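Local coordinates for protein D,D-dipeptidase/D,D-carboxypeptidase (Enterococcus faecalis, PDB 4MUQ) that acts as a zinc-dependent D,D-dipeptidase, and probably also as a D,D-carboxypeptidase, in vancomycin resistance, at residues G16-V21 with R170-P175; S177-E182 with Y203-A208; I213-V218 with V246-R251. All blocks are in the same frame, centred on the assembly; numbering follows the deposited sequence.

Contact 1 (G16-V21 with R170-P175); sequences GNLLLV and RYVGYP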
loop_
_atom_site.group_PDB
_atom_site.type_symbol
_atom_site.label_atom_id
_atom_site.label_comp_id
_atom_site.label_asym_id
_atom_site.label_seq_id
_atom_site.Cartn_x
_atom_site.Cartn_y
_atom_site.Cartn_z
ATOM N N GLY A 16 7.520 -6.474 2.445
ATOM C CA GLY A 16 6.233 -6.611 3.120
ATOM C C GLY A 16 5.141 -5.630 2.711
ATOM O O GLY A 16 5.396 -4.657 1.983
ATOM N N ASN A 17 3.929 -5.875 3.209
ATOM C CA ASN A 17 2.766 -5.055 2.853
ATOM C C ASN A 17 2.815 -3.630 3.378
ATOM O O ASN A 17 2.102 -2.756 2.877
ATOM C CB ASN A 17 1.461 -5.658 3.383
ATOM C CG ASN A 17 1.048 -6.924 2.671
ATOM O OD1 ASN A 17 1.509 -7.218 1.571
ATOM N ND2 ASN A 17 0.134 -7.667 3.291
ATOM N N LEU A 18 3.620 -3.400 4.416
ATOM C CA LEU A 18 3.619 -2.104 5.094
ATOM C C LEU A 18 4.846 -1.239 4.823
ATOM O O LEU A 18 5.120 -0.294 5.567
ATOM C CB LEU A 18 3.410 -2.287 6.599
ATOM C CG LEU A 18 1.984 -2.681 6.987
ATOM C CD1 LEU A 18 1.929 -3.263 8.387
ATOM C CD2 LEU A 18 1.099 -1.442 6.903
ATOM N N LEU A 19 5.572 -1.521 3.744
ATOM C CA LEU A 19 6.712 -0.686 3.403
ATOM C C LEU A 19 6.301 0.760 3.217
ATOM O O LEU A 19 5.385 1.062 2.439
ATOM C CB LEU A 19 7.357 -1.149 2.092
ATOM C CG LEU A 19 7.908 -2.567 2.094
ATOM C CD1 LEU A 19 8.422 -2.905 0.707
ATOM C CD2 LEU A 19 9.013 -2.743 3.152
ATOM N N LEU A 20 7.008 1.668 3.876
ATOM C CA LEU A 20 6.859 3.081 3.569
ATOM C C LEU A 20 7.881 3.470 2.506
ATOM O O LEU A 20 9.087 3.497 2.775
ATOM C CB LEU A 20 7.060 3.925 4.826
ATOM C CG LEU A 20 6.968 5.438 4.601
ATOM C CD1 LEU A 20 5.609 5.832 4.023
ATOM C CD2 LEU A 20 7.204 6.176 5.891
ATOM N N VAL A 21 7.404 3.743 1.291
ATOM C CA VAL A 21 8.266 4.079 0.161
ATOM C C VAL A 21 7.943 5.504 -0.251
ATOM O O VAL A 21 6.804 5.806 -0.622
ATOM C CB VAL A 21 8.015 3.147 -1.038
ATOM C CG1 VAL A 21 8.921 3.519 -2.214
ATOM C CG2 VAL A 21 8.248 1.697 -0.631
ATOM N N ARG A 170 -3.157 2.413 -2.453
ATOM C CA ARG A 170 -2.078 1.570 -1.951
ATOM C C ARG A 170 -2.640 0.466 -1.068
ATOM O O ARG A 170 -3.448 0.739 -0.168
ATOM C CB ARG A 170 -1.093 2.440 -1.153
ATOM C CG ARG A 170 -0.140 1.680 -0.219
ATOM C CD ARG A 170 0.839 0.775 -0.942
ATOM N NE ARG A 170 1.517 -0.058 0.052
ATOM C CZ ARG A 170 2.642 0.277 0.675
ATOM N NH1 ARG A 170 3.270 1.405 0.381
ATOM N NH2 ARG A 170 3.147 -0.540 1.600
ATOM N N TYR A 171 -2.250 -0.775 -1.344
ATOM C CA TYR A 171 -2.614 -1.882 -0.470
ATOM C C TYR A 171 -1.651 -1.951 0.707
ATOM O O TYR A 171 -0.433 -2.074 0.509
ATOM C CB TYR A 171 -2.569 -3.194 -1.236
ATOM C CG TYR A 171 -3.003 -4.382 -0.420
ATOM C CD1 TYR A 171 -4.344 -4.661 -0.250
ATOM C CD2 TYR A 171 -2.068 -5.218 0.176
ATOM C CE1 TYR A 171 -4.752 -5.752 0.493
ATOM C CE2 TYR A 171 -2.464 -6.324 0.915
ATOM C CZ TYR A 171 -3.811 -6.577 1.068
ATOM O OH TYR A 171 -4.234 -7.665 1.807
ATOM N N VAL A 172 -2.202 -1.894 1.924
ATOM C CA VAL A 172 -1.429 -2.114 3.155
ATOM C C VAL A 172 -1.928 -3.335 3.906
ATOM O O VAL A 172 -1.255 -3.828 4.820
ATOM C CB VAL A 172 -1.455 -0.895 4.098
ATOM C CG1 VAL A 172 -0.663 0.257 3.497
ATOM C CG2 VAL A 172 -2.887 -0.472 4.412
ATOM N N GLY A 173 -3.102 -3.831 3.533
ATOM C CA GLY A 173 -3.713 -4.951 4.219
ATOM C C GLY A 173 -4.657 -4.533 5.332
ATOM O O GLY A 173 -4.494 -3.475 5.944
ATOM N N TYR A 174 -5.655 -5.367 5.575
ATOM C CA TYR A 174 -6.563 -5.187 6.699
ATOM C C TYR A 174 -5.877 -5.753 7.944
ATOM O O TYR A 174 -5.205 -6.778 7.865
ATOM C CB TYR A 174 -7.847 -5.959 6.403
ATOM C CG TYR A 174 -8.970 -5.748 7.385
ATOM C CD1 TYR A 174 -9.846 -4.671 7.248
ATOM C CD2 TYR A 174 -9.172 -6.631 8.434
ATOM C CE1 TYR A 174 -10.881 -4.478 8.140
ATOM C CE2 TYR A 174 -10.213 -6.445 9.336
ATOM C CZ TYR A 174 -11.059 -5.366 9.177
ATOM O OH TYR A 174 -12.094 -5.175 10.067
ATOM N N PRO A 175 -6.062 -5.115 9.116
ATOM C CA PRO A 175 -6.917 -3.960 9.422
ATOM C C PRO A 175 -6.179 -2.625 9.358
ATOM O O PRO A 175 -6.768 -1.592 9.710
ATOM C CB PRO A 175 -7.329 -4.236 10.869
ATOM C CG PRO A 175 -6.097 -4.871 11.457
ATOM C CD PRO A 175 -5.487 -5.704 10.341
HETATM O O HOH W 1 -0.667 -6.277 5.918
HETATM O O HOH W 2 -2.302 -9.507 2.362
#
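Arg170 plugs its guanidinium into the beta turn Gly16-Leu19, making a buried polar contact between the end of strand 168-171 and the loop that follows strand 3-9, close to the centre of the chain. The group meets Leu19 O end-on: NH1 lies 3.0 Å from Leu19 O, nearly along the C=O axis, and NH2 2.9 Å from the same Leu19 O. NH2 turns its other hydrogen to Asn17 O at 2.8 Å, standing above that carbonyl plane. Both oxygens lie close to the guanidinium plane, so the turn receives the group by its edge. The side chain bends at chi2 (65°), which sets CD on its way to the turn, and the head is steadied from its own strand by NE, 2.8 Å from Tyr171 O. Glu107 forms a salt bridge with NH1.

Beside this grip, the Asn17 amide meets the edge of the Tyr171 ring, ND2 near the ring plane and 3.8 Å from Tyr171 CE2, with the amide plane almost perpendicular to the ring at 85°. The same ND2 donates to two waters, one of which donates to Val172 O while the other is hydrogen-bonded to Tyr171 OH. Apolar contact is slight: Leu18 CD2 rests 3.8 Å from Val172 CB, the two side chains crossing at about a right angle.

Through these bonds Arg170 joins the turn to the strand of the Hedgehog/DD-peptidase fold that carries the zinc ligand His168, whose side chain is about 5 Å from its own. Arg170 NE and NH2 are spent on carbonyl oxygens, NH1 is shared between Leu19 O and Glu107, and the carboxylate would be expected to offset the positive charge.

Contact 2 (S177-E182 with Y203-A208); sequences SKIMQE and YLFEQA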
loop_
_atom_site.group_PDB
_atom_site.type_symbol
_atom_site.label_atom_id
_atom_site.label_comp_id
_atom_site.label_asym_id
_atom_site.label_seq_id
_atom_site.Cartn_x
_atom_site.Cartn_y
_atom_site.Cartn_z
ATOM N N SER A 177 -5.447 -0.647 6.962
ATOM C CA SER A 177 -6.154 0.344 6.157
ATOM C C SER A 177 -7.332 0.963 6.900
ATOM O O SER A 177 -7.637 2.151 6.724
ATOM C CB SER A 177 -6.625 -0.282 4.842
ATOM O OG SER A 177 -7.412 -1.422 5.088
ATOM N N LYS A 178 -7.988 0.161 7.730
ATOM C CA LYS A 178 -9.139 0.626 8.493
ATOM C C LYS A 178 -8.696 1.529 9.634
ATOM O O LYS A 178 -9.328 2.557 9.901
ATOM C CB LYS A 178 -9.942 -0.558 9.034
ATOM C CG LYS A 178 -11.287 -0.176 9.613
ATOM C CD LYS A 178 -12.192 0.384 8.528
ATOM C CE LYS A 178 -13.590 0.632 9.078
ATOM N NZ LYS A 178 -14.521 1.085 8.007
ATOM N N ILE A 179 -7.608 1.149 10.303
ATOM C CA ILE A 179 -7.077 1.962 11.390
ATOM C C ILE A 179 -6.639 3.310 10.814
ATOM O O ILE A 179 -6.888 4.348 11.418
ATOM C CB ILE A 179 -5.899 1.255 12.072
ATOM C CG1 ILE A 179 -6.374 -0.052 12.695
ATOM C CG2 ILE A 179 -5.268 2.144 13.137
ATOM C CD1 ILE A 179 -5.247 -0.979 13.081
ATOM N N MET A 180 -6.026 3.307 9.630
ATOM C CA MET A 180 -5.639 4.564 8.995
ATOM C C MET A 180 -6.855 5.423 8.663
ATOM O O MET A 180 -6.841 6.635 8.881
ATOM C CB MET A 180 -4.815 4.297 7.746
ATOM C CG MET A 180 -3.454 3.694 8.068
ATOM S SD MET A 180 -2.586 3.090 6.623
ATOM C CE MET A 180 -2.483 4.578 5.636
ATOM N N GLN A 181 -7.916 4.783 8.179
ATOM C CA GLN A 181 -9.143 5.494 7.854
ATOM C C GLN A 181 -9.755 6.114 9.105
ATOM O O GLN A 181 -10.130 7.286 9.097
ATOM C CB GLN A 181 -10.152 4.558 7.191
ATOM C CG GLN A 181 -11.484 5.247 6.857
ATOM C CD GLN A 181 -12.604 4.269 6.558
ATOM O OE1 GLN A 181 -12.874 3.356 7.339
ATOM N NE2 GLN A 181 -13.265 4.458 5.421
ATOM N N GLU A 182 -9.840 5.334 10.184
ATOM C CA GLU A 182 -10.434 5.806 11.432
ATOM C C GLU A 182 -9.695 7.011 12.008
ATOM O O GLU A 182 -10.306 7.887 12.622
ATOM C CB GLU A 182 -10.462 4.684 12.472
ATOM C CG GLU A 182 -11.379 3.516 12.139
ATOM C CD GLU A 182 -11.148 2.311 13.044
ATOM O OE1 GLU A 182 -10.220 2.362 13.882
ATOM O OE2 GLU A 182 -11.894 1.315 12.913
ATOM N N TYR A 203 -1.261 -2.926 20.105
ATOM C CA TYR A 203 -2.471 -2.242 19.661
ATOM C C TYR A 203 -3.575 -3.276 19.476
ATOM O O TYR A 203 -3.344 -4.333 18.887
ATOM C CB TYR A 203 -2.221 -1.498 18.336
ATOM C CG TYR A 203 -3.433 -0.738 17.831
ATOM C CD1 TYR A 203 -3.668 0.577 18.225
ATOM C CD2 TYR A 203 -4.356 -1.343 16.986
ATOM C CE1 TYR A 203 -4.777 1.271 17.775
ATOM C CE2 TYR A 203 -5.477 -0.654 16.534
ATOM C CZ TYR A 203 -5.674 0.648 16.926
ATOM O OH TYR A 203 -6.786 1.331 16.482
ATOM N N LEU A 204 -4.772 -2.968 19.961
ATOM C CA LEU A 204 -5.904 -3.878 19.828
ATOM C C LEU A 204 -6.916 -3.374 18.798
ATOM O O LEU A 204 -7.477 -2.288 18.950
ATOM C CB LEU A 204 -6.601 -4.081 21.179
ATOM C CG LEU A 204 -7.864 -4.937 21.114
ATOM C CD1 LEU A 204 -7.529 -6.337 20.649
ATOM C CD2 LEU A 204 -8.563 -4.985 22.471
ATOM N N PHE A 205 -7.149 -4.171 17.757
ATOM C CA PHE A 205 -8.196 -3.872 16.782
ATOM C C PHE A 205 -9.331 -4.872 16.947
ATOM O O PHE A 205 -9.131 -6.086 16.850
ATOM C CB PHE A 205 -7.639 -3.912 15.346
ATOM C CG PHE A 205 -8.666 -3.597 14.278
ATOM C CD1 PHE A 205 -8.844 -2.292 13.837
ATOM C CD2 PHE A 205 -9.456 -4.600 13.731
ATOM C CE1 PHE A 205 -9.789 -1.992 12.863
ATOM C CE2 PHE A 205 -10.404 -4.313 12.760
ATOM C CZ PHE A 205 -10.571 -3.003 12.327
ATOM N N GLU A 206 -10.528 -4.364 17.207
ATOM C CA GLU A 206 -11.673 -5.240 17.374
ATOM C C GLU A 206 -12.950 -4.621 16.825
ATOM O O GLU A 206 -13.206 -3.428 17.003
ATOM C CB GLU A 206 -11.861 -5.605 18.852
ATOM C CG GLU A 206 -12.176 -4.425 19.755
ATOM C CD GLU A 206 -12.204 -4.800 21.222
ATOM O OE1 GLU A 206 -12.239 -6.010 21.538
ATOM O OE2 GLU A 206 -12.176 -3.878 22.059
ATOM N N GLN A 207 -13.743 -5.441 16.148
ATOM C CA GLN A 207 -15.121 -5.075 15.841
ATOM C C GLN A 207 -16.050 -6.284 15.807
ATOM O O GLN A 207 -15.697 -7.341 15.274
ATOM C CB GLN A 207 -15.230 -4.270 14.540
ATOM C CG GLN A 207 -14.678 -4.954 13.298
ATOM C CD GLN A 207 -15.018 -4.203 12.017
ATOM O OE1 GLN A 207 -15.297 -4.813 10.984
ATOM N NE2 GLN A 207 -14.990 -2.874 12.079
ATOM N N ALA A 208 -17.228 -6.099 16.403
ATOM C CA ALA A 208 -18.344 -7.052 16.367
ATOM C C ALA A 208 -17.964 -8.529 16.397
ATOM O O ALA A 208 -17.029 -8.932 17.092
ATOM C CB ALA A 208 -19.236 -6.766 15.170
#
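Ile179 enters between Tyr203 and Phe205, and this apolar wedge carries most of the contact between helix 177-182 and the edge strand 203-205. The isoleucine reaches toward Tyr203 tip to tip, CD1 standing 3.5 Å from Tyr203 CE2, while its other branch, CG2, comes 3.8 Å from Tyr203 OH. Against Phe205 it slides past in the opposite direction, with CG1 3.5 Å from Phe205 CD1. Both aromatic side chains have CG anti to the backbone N (chi1 -179°), on the same side of the strand, and Leu204 between them points away from the helix.

The aliphatic part of Lys178 adds to the apolar group. It crosses Phe205 at about a right angle, with CG near the ring plane at the edge, 4.0 Å from Phe205 CZ.

Polar groups stay at the margin, and no hydrogen bond spans the two segments. The Glu182 side chain crosses Phe205 obliquely, OE2 3.9 Å from Phe205 CE1; although the two planes are only 14° apart, this is not a stack. Lys178 NZ leads away from the strand to a salt bridge with Asp145 and a hydrogen bond to Gln181 OE1 on the next turn of its own helix.

The helix segment runs at 96° to the strand segment and packs by side chains on the edge strand of an antiparallel sheet, here in an alpha+beta fold and away from the zinc site.

Contact 3 (I213-V218 with V246-R251); sequences IEIYYV and VVTIWR. With PE3 (3,6,9,12,15,18,21,24,27,30,33,36,39-tridecaoxahentetracontane-1,41-diol), chain I.
Tyr216 and Val247 lie side by side in the buried middle of an antiparallel strand pair. On this face, which they share with Ile249, Tyr216 takes the crowded position between its backbone N and carbonyl carbon (chi1 62°), which directs CG so that the ring can lie over Val247; CB of the valine sits 3.9 Å from the ring centroid in a CH-pi contact, and Ile249 CG1 reaches the ring edge. On the other face, Ile215 CG2 packs on Val246 CG1.

Further along that second face, Ile213 CG2 touches Thr248 CG2 at 3.5 Å. Ile213 also sets its CD1 methyl over the six-membered ring of Trp250, 3.7 Å from its centroid, a second CH-pi contact. The opposite face of the indole meets C42 of a polyethylene glycol fragment.

Between these faces the backbones pair at Glu214 with Ile249 and at Tyr216 with Val247, two hydrogen-bonded pairs. In the first, Ile249 N donates to Glu214 O at 2.8 Å with an N-H...O angle of 174°, nearly straight.

At the outer end, Arg251 grips Glu214 side-on through a salt bridge. NH2 at 2.6 Å and NE at 2.8 Å both meet Glu214 OE1, which lies in the guanidinium plane.

Strand 203-205 borders 213-219 on its far side, and strand 234-239 flanks 244-250. Ile215 and Val246 face helices 176-183 and 187-194, while Tyr216, Val247 and Ile249 pack against strand 224-230.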
loop_
_atom_site.group_PDB
_atom_site.type_symbol
_atom_site.label_atom_id
_atom_site.label_comp_id
_atom_site.label_asym_id
_atom_site.label_seq_id
_atom_site.Cartn_x
_atom_site.Cartn_y
_atom_site.Cartn_z
ATOM N N ILE A 213 -7.793 -8.549 16.620
ATOM C CA ILE A 213 -6.495 -8.508 15.972
ATOM C C ILE A 213 -5.574 -7.619 16.792
ATOM O O ILE A 213 -5.960 -6.519 17.189
ATOM C CB ILE A 213 -6.603 -7.945 14.541
ATOM C CG1 ILE A 213 -7.591 -8.782 13.719
ATOM C CG2 ILE A 213 -5.225 -7.864 13.883
ATOM C CD1 ILE A 213 -7.960 -8.150 12.384
ATOM N N GLU A 214 -4.370 -8.105 17.066
ATOM C CA GLU A 214 -3.369 -7.299 17.751
ATOM C C GLU A 214 -2.244 -6.943 16.803
ATOM O O GLU A 214 -1.865 -7.746 15.942
ATOM C CB GLU A 214 -2.806 -8.033 18.964
ATOM C CG GLU A 214 -3.786 -8.153 20.111
ATOM C CD GLU A 214 -3.137 -8.689 21.367
ATOM O OE1 GLU A 214 -2.782 -9.884 21.385
ATOM O OE2 GLU A 214 -2.978 -7.910 22.332
ATOM N N ILE A 215 -1.723 -5.730 16.949
ATOM C CA ILE A 215 -0.654 -5.229 16.091
ATOM C C ILE A 215 0.427 -4.604 16.965
ATOM O O ILE A 215 0.123 -3.898 17.936
ATOM C CB ILE A 215 -1.183 -4.159 15.140
ATOM C CG1 ILE A 215 -2.323 -4.722 14.298
ATOM C CG2 ILE A 215 -0.084 -3.668 14.210
ATOM C CD1 ILE A 215 -3.050 -3.674 13.510
ATOM N N TYR A 216 1.687 -4.875 16.640
ATOM C CA TYR A 216 2.783 -4.257 17.378
ATOM C C TYR A 216 4.034 -4.096 16.530
ATOM O O TYR A 216 4.209 -4.765 15.506
ATOM C CB TYR A 216 3.083 -4.996 18.698
ATOM C CG TYR A 216 3.521 -6.440 18.570
ATOM C CD1 TYR A 216 4.868 -6.786 18.637
ATOM C CD2 TYR A 216 2.589 -7.456 18.405
ATOM C CE1 TYR A 216 5.270 -8.103 18.537
ATOM C CE2 TYR A 216 2.982 -8.778 18.304
ATOM C CZ TYR A 216 4.326 -9.093 18.370
ATOM O OH TYR A 216 4.726 -10.407 18.271
ATOM N N TYR A 217 4.891 -3.182 16.969
ATOM C CA TYR A 217 6.137 -2.875 16.291
ATOM C C TYR A 217 7.301 -3.550 17.002
ATOM O O TYR A 217 7.317 -3.639 18.229
ATOM C CB TYR A 217 6.344 -1.360 16.284
ATOM C CG TYR A 217 7.705 -0.920 15.805
ATOM C CD1 TYR A 217 8.016 -0.897 14.448
ATOM C CD2 TYR A 217 8.676 -0.513 16.707
ATOM C CE1 TYR A 217 9.257 -0.487 14.016
ATOM C CE2 TYR A 217 9.918 -0.105 16.280
ATOM C CZ TYR A 217 10.201 -0.093 14.927
ATOM O OH TYR A 217 11.445 0.319 14.508
ATOM N N VAL A 218 8.261 -4.033 16.216
ATOM C CA VAL A 218 9.489 -4.624 16.728
ATOM C C VAL A 218 10.663 -3.959 16.020
ATOM O O VAL A 218 10.795 -4.073 14.805
ATOM C CB VAL A 218 9.542 -6.143 16.455
ATOM C CG1 VAL A 218 10.847 -6.735 16.970
ATOM C CG2 VAL A 218 8.354 -6.849 17.090
ATOM N N VAL A 246 6.426 -4.727 11.603
ATOM C CA VAL A 246 5.082 -4.665 12.148
ATOM C C VAL A 246 4.487 -6.068 12.119
ATOM O O VAL A 246 4.463 -6.729 11.068
ATOM C CB VAL A 246 4.199 -3.699 11.353
ATOM C CG1 VAL A 246 2.776 -3.705 11.901
ATOM C CG2 VAL A 246 4.783 -2.304 11.428
ATOM N N VAL A 247 4.014 -6.516 13.274
ATOM C CA VAL A 247 3.470 -7.855 13.439
ATOM C C VAL A 247 1.963 -7.767 13.651
ATOM O O VAL A 247 1.494 -6.991 14.497
ATOM C CB VAL A 247 4.118 -8.571 14.653
ATOM C CG1 VAL A 247 3.561 -9.974 14.811
ATOM C CG2 VAL A 247 5.636 -8.593 14.493
ATOM N N THR A 248 1.213 -8.569 12.894
ATOM C CA THR A 248 -0.242 -8.604 12.983
ATOM C C THR A 248 -0.669 -10.006 13.391
ATOM O O THR A 248 -0.361 -10.979 12.704
ATOM C CB THR A 248 -0.898 -8.222 11.624
ATOM O OG1 THR A 248 -0.431 -6.930 11.219
ATOM C CG2 THR A 248 -2.408 -8.179 11.749
ATOM N N ILE A 249 -1.362 -10.109 14.523
ATOM C CA ILE A 249 -1.770 -11.396 15.070
ATOM C C ILE A 249 -3.287 -11.482 15.100
ATOM O O ILE A 249 -3.947 -10.614 15.665
ATOM C CB ILE A 249 -1.265 -11.571 16.517
ATOM C CG1 ILE A 249 0.248 -11.357 16.607
ATOM C CG2 ILE A 249 -1.678 -12.932 17.067
ATOM C CD1 ILE A 249 1.044 -12.335 15.800
ATOM N N TRP A 250 -3.836 -12.526 14.490
ATOM C CA TRP A 250 -5.270 -12.736 14.471
ATOM C C TRP A 250 -5.614 -13.734 15.578
ATOM O O TRP A 250 -5.147 -14.878 15.577
ATOM C CB TRP A 250 -5.722 -13.211 13.083
ATOM C CG TRP A 250 -5.305 -12.256 11.967
ATOM C CD1 TRP A 250 -4.025 -11.917 11.603
ATOM C CD2 TRP A 250 -6.172 -11.532 11.081
ATOM N NE1 TRP A 250 -4.048 -11.028 10.553
ATOM C CE2 TRP A 250 -5.352 -10.777 10.214
ATOM C CE3 TRP A 250 -7.562 -11.454 10.935
ATOM C CZ2 TRP A 250 -5.879 -9.950 9.219
ATOM C CZ3 TRP A 250 -8.083 -10.635 9.947
ATOM C CH2 TRP A 250 -7.244 -9.893 9.102
ATOM N N ARG A 251 -6.402 -13.274 16.546
ATOM C CA ARG A 251 -6.702 -14.052 17.745
ATOM C C ARG A 251 -7.787 -15.093 17.509
ATOM O O ARG A 251 -8.478 -15.062 16.495
ATOM C CB ARG A 251 -7.103 -13.122 18.890
ATOM C CG ARG A 251 -5.953 -12.283 19.427
ATOM C CD ARG A 251 -4.831 -13.179 19.922
ATOM N NE ARG A 251 -3.813 -12.441 20.663
ATOM C CZ ARG A 251 -2.846 -13.022 21.366
ATOM N NH1 ARG A 251 -2.774 -14.344 21.419
ATOM N NH2 ARG A 251 -1.954 -12.286 22.018
HETATM O O43 PE3 I . -6.745 -14.579 7.679
HETATM C C42 PE3 I . -6.343 -13.263 7.282
HETATM C C41 PE3 I . -5.099 -13.324 6.387
HETATM O O40 PE3 I . -3.986 -13.939 7.074
HETATM C C39 PE3 I . -2.833 -13.968 6.199
HETATM C C38 PE3 I . -1.601 -14.607 6.848
HETATM O O37 PE3 I . -1.847 -15.972 7.228
#

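Overall arrangement
From the N terminus, the three contacts follow one another in series, with none nested or crossing. Contact 1 closes the longest loop, bringing the loop after strand 3-9 onto strand 168-171 with 148 residues between its segments. The chain then turns through Pro175 into helix 176-183, and contact 2 brings back strand 203-205 after 20 residues that include helix 187-194. Contact 3 closes last, around two intervening strands. Contacts 2 and 3 share one sheet, since strands 203-205 and 213-219 are neighbours in it. Contact 1 reaches that sheet through Leu18, Tyr174 and Pro175, tying the zinc-bearing sheet to the C-terminal one.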